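Local coordinates for protein Rd1NTF2_04 (Synthetic construct, PDB 6W3G) that is a synthetic, de novo designed NTF2-like protein, probably made to present a pocket, with no natural function assigned, at residues S82-V87 with R99-A104. Sequence-based numbering, arbitrary orientation. Where two conformers were deposited one is given.
Sequences SIVFTV and RYVMVA
Phe85 and Tyr100 exchange two backbone hydrogen bonds, and Ile83 and Met102 exchange two more. These four bonds join strands 80-91 and 94-106, the antiparallel hairpin in the sheet of this NTF2-like fold. The bond from Tyr100 N to Phe85 O is 2.8 Å long and almost straight, at 175°. Phe85 N reaches Tyr100 O at 3.0 Å. Ser82-Val103, Val84-Val101 and Thr86-Arg99 are the non-hydrogen-bonded pairs between and beyond them. Their side chains lie on the other face of the sheet from Phe85.

The buried face holds Ile83, Phe85, Tyr100 and Met102, with helix 11-24 packed over part of it. CG of Phe85 sits between its backbone N and carbonyl carbon (chi1 62°), and the ring leans across to strand 94-106. There CB of Tyr100 lies over one face of the Phe85 ring, away from its centre. This is a CH-pi contact, with CB 3.6 Å from the ring centroid. The two rings are nearly parallel, with planes at 9°, but displaced so that little of one ring lies over the other. In one of its two conformers, Met102 SD approaches the same ring obliquely, 4.1 Å from Phe85 CE2, as a Met-aromatic contact. Phe18 of helix 11-24 also meets the Phe85 ring. An alanine in place of Phe85 would probably open a gap beside Tyr100 CB and leave the Met102 sulfur less tightly packed.

On the opposite face, Thr86 CG2 rests 3.9 Å from Arg99 CB, while Thr86 OG1 is hydrogen-bonded to Asp72 of strand 66-77. Val84 and Val101 lie side by side there, their CG2 methyls 4.2 Å apart. Back on the buried face, the Met102 chain bends at its third torsion, and in that conformer its CE ends 4.1 Å from Ile83 CD1.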
ATOM      1  N   SER A  82      -8.501   8.391   2.580  1.00 17.78           N
ATOM      2  CA  SER A  82      -7.737   7.748   3.638  1.00 21.01           C
ATOM      3  C   SER A  82      -8.141   6.288   3.694  1.00 17.90           C
ATOM      4  O   SER A  82      -9.337   5.981   3.726  1.00 17.87           O
ATOM      5  CB  SER A  82      -7.984   8.410   4.993  1.00 33.34           C
ATOM      6  OG  SER A  82      -7.243   7.736   6.000  1.00 37.41           O
ATOM      7  N   ILE A  83      -7.155   5.397   3.677  1.00 17.68           N
ATOM      8  CA  ILE A  83      -7.408   3.960   3.723  1.00 21.15           C
ATOM      9  C   ILE A  83      -6.598   3.368   4.860  1.00 20.93           C
ATOM     10  O   ILE A  83      -5.386   3.577   4.935  1.00 21.08           O
ATOM     11  CB  ILE A  83      -7.058   3.275   2.391  1.00 20.62           C
ATOM     12  CG1 ILE A  83      -7.964   3.812   1.296  1.00 23.55           C
ATOM     13  CG2 ILE A  83      -7.194   1.744   2.535  1.00 23.98           C
ATOM     14  CD1 ILE A  83      -7.663   3.296  -0.088  1.00 27.65           C
ATOM     15  N   VAL A  84      -7.274   2.653   5.762  1.00 17.44           N
ATOM     16  CA  VAL A  84      -6.629   1.883   6.807  1.00 21.64           C
ATOM     17  C   VAL A  84      -6.736   0.429   6.387  1.00 19.19           C
ATOM     18  O   VAL A  84      -7.836  -0.041   6.061  1.00 21.29           O
ATOM     19  CB  VAL A  84      -7.286   2.093   8.180  1.00 22.12           C
ATOM     20  CG1 VAL A  84      -6.607   1.214   9.204  1.00 25.55           C
ATOM     21  CG2 VAL A  84      -7.205   3.531   8.593  1.00 20.41           C
ATOM     22  N   PHE A  85      -5.604  -0.266   6.349  1.00 18.86           N
ATOM     23  CA  PHE A  85      -5.611  -1.676   5.996  1.00 19.35           C
ATOM     24  C   PHE A  85      -4.678  -2.437   6.926  1.00 19.43           C
ATOM     25  O   PHE A  85      -3.735  -1.882   7.495  1.00 20.14           O
ATOM     26  CB  PHE A  85      -5.260  -1.895   4.520  1.00 23.32           C
ATOM     27  CG  PHE A  85      -3.886  -1.443   4.110  1.00 20.04           C
ATOM     28  CD1 PHE A  85      -2.829  -2.345   4.076  1.00 21.79           C
ATOM     29  CD2 PHE A  85      -3.655  -0.136   3.704  1.00 22.22           C
ATOM     30  CE1 PHE A  85      -1.576  -1.960   3.678  1.00 27.69           C
ATOM     31  CE2 PHE A  85      -2.391   0.256   3.304  1.00 22.90           C
ATOM     32  CZ  PHE A  85      -1.352  -0.654   3.280  1.00 29.72           C
ATOM     33  N   THR A  86      -4.998  -3.699   7.133  1.00 21.18           N
ATOM     34  CA  THR A  86      -4.132  -4.583   7.897  1.00 19.87           C
ATOM     35  C   THR A  86      -3.512  -5.598   6.953  1.00 23.45           C
ATOM     36  O   THR A  86      -4.106  -5.987   5.942  1.00 22.91           O
ATOM     37  CB  THR A  86      -4.890  -5.250   9.032  1.00 26.91           C
ATOM     38  OG1 THR A  86      -6.136  -5.741   8.554  1.00 35.07           O
ATOM     39  CG2 THR A  86      -5.155  -4.260  10.124  1.00 25.07           C
ATOM     40  N   VAL A  87      -2.298  -6.012   7.277  1.00 25.16           N
ATOM     41  CA  VAL A  87      -1.567  -6.973   6.463  1.00 23.76           C
ATOM     42  C   VAL A  87      -1.126  -8.103   7.382  1.00 22.88           C
ATOM     43  O   VAL A  87      -0.522  -7.846   8.425  1.00 25.40           O
ATOM     44  CB  VAL A  87      -0.360  -6.325   5.764  1.00 24.05           C
ATOM     45  CG1 VAL A  87       0.298  -7.318   4.813  1.00 28.41           C
ATOM     46  CG2 VAL A  87      -0.794  -5.078   4.998  1.00 23.60           C
ATOM     47  N   ARG A  99      -0.614  -3.015  10.656  0.68 19.81           N
ATOM     48  CA  ARG A  99      -1.654  -2.092  10.231  0.68 20.43           C
ATOM     49  C   ARG A  99      -0.982  -0.906   9.562  0.68 18.48           C
ATOM     50  O   ARG A  99       0.059  -0.433  10.022  0.68 19.46           O
ATOM     51  CB  ARG A  99      -2.506  -1.627  11.409  0.68 20.98           C
ATOM     52  CG  ARG A  99      -3.472  -0.507  11.078  0.68 25.15           C
ATOM     53  CD  ARG A  99      -4.142  -0.024  12.348  0.68 28.33           C
ATOM     54  NE  ARG A  99      -5.253  -0.884  12.719  0.68 30.57           N
ATOM     55  CZ  ARG A  99      -5.638  -1.122  13.973  0.68 32.84           C
ATOM     56  NH1 ARG A  99      -4.994  -0.578  15.000  0.68 30.31           N
ATOM     57  NH2 ARG A  99      -6.668  -1.916  14.200  0.68 30.27           N
ATOM     58  N   TYR A 100      -1.562  -0.477   8.451  1.00 17.51           N
ATOM     59  CA  TYR A 100      -1.058   0.650   7.693  1.00 16.68           C
ATOM     60  C   TYR A 100      -2.160   1.680   7.501  1.00 17.40           C
ATOM     61  O   TYR A 100      -3.352   1.345   7.409  1.00 17.53           O
ATOM     62  CB  TYR A 100      -0.548   0.241   6.319  1.00 17.57           C
ATOM     63  CG  TYR A 100       0.784  -0.441   6.341  1.00 24.42           C
ATOM     64  CD1 TYR A 100       0.887  -1.789   6.604  1.00 28.51           C
ATOM     65  CD2 TYR A 100       1.946   0.280   6.102  1.00 32.06           C
ATOM     66  CE1 TYR A 100       2.133  -2.417   6.627  1.00 31.32           C
ATOM     67  CE2 TYR A 100       3.177  -0.324   6.113  1.00 37.23           C
ATOM     68  CZ  TYR A 100       3.269  -1.669   6.383  1.00 39.45           C
ATOM     69  OH  TYR A 100       4.511  -2.268   6.400  1.00 53.23           O
ATOM     70  N   VAL A 101      -1.737   2.939   7.384  1.00 17.09           N
ATOM     71  CA  VAL A 101      -2.609   4.038   7.029  1.00 18.08           C
ATOM     72  C   VAL A 101      -2.064   4.647   5.752  1.00 18.73           C
ATOM     73  O   VAL A 101      -0.858   4.902   5.643  1.00 20.49           O
ATOM     74  CB  VAL A 101      -2.693   5.089   8.151  1.00 22.62           C
ATOM     75  CG1 VAL A 101      -3.601   6.221   7.721  1.00 28.07           C
ATOM     76  CG2 VAL A 101      -3.228   4.452   9.435  1.00 23.55           C
ATOM     77  N   MET A 102      -2.942   4.903   4.801  0.53 19.40           N
ATOM     78  CA  MET A 102      -2.547   5.410   3.496  0.53 18.44           C
ATOM     79  C   MET A 102      -3.353   6.645   3.154  0.53 18.09           C
ATOM     80  O   MET A 102      -4.583   6.644   3.279  0.53 17.43           O
ATOM     81  CB  MET A 102      -2.750   4.340   2.432  0.53 22.99           C
ATOM     82  CG  MET A 102      -1.916   4.545   1.208  0.53 28.48           C
ATOM     83  SD  MET A 102      -1.896   3.017   0.278  0.53 30.12           S
ATOM     84  CE  MET A 102      -3.568   3.029  -0.357  0.53 32.16           C
ATOM     85  N   VAL A 103      -2.658   7.691   2.708  1.00 17.67           N
ATOM     86  CA  VAL A 103      -3.286   8.927   2.266  1.00 17.64           C
ATOM     87  C   VAL A 103      -3.064   9.026   0.772  1.00 18.86           C
ATOM     88  O   VAL A 103      -1.919   8.933   0.302  1.00 20.11           O
ATOM     89  CB  VAL A 103      -2.730  10.149   3.004  1.00 23.02           C
ATOM     90  CG1 VAL A 103      -3.328  11.429   2.405  1.00 24.49           C
ATOM     91  CG2 VAL A 103      -3.078  10.010   4.478  1.00 28.18           C
ATOM     92  N   ALA A 104      -4.158   9.147   0.040  1.00 20.86           N
ATOM     93  CA  ALA A 104      -4.143   9.387  -1.392  1.00 19.95           C
ATOM     94  C   ALA A 104      -4.925  10.659  -1.678  1.00 19.76           C
ATOM     95  O   ALA A 104      -5.842  11.046  -0.935  1.00 21.16           O
ATOM     96  CB  ALA A 104      -4.737   8.194  -2.156  1.00 21.36           C
TER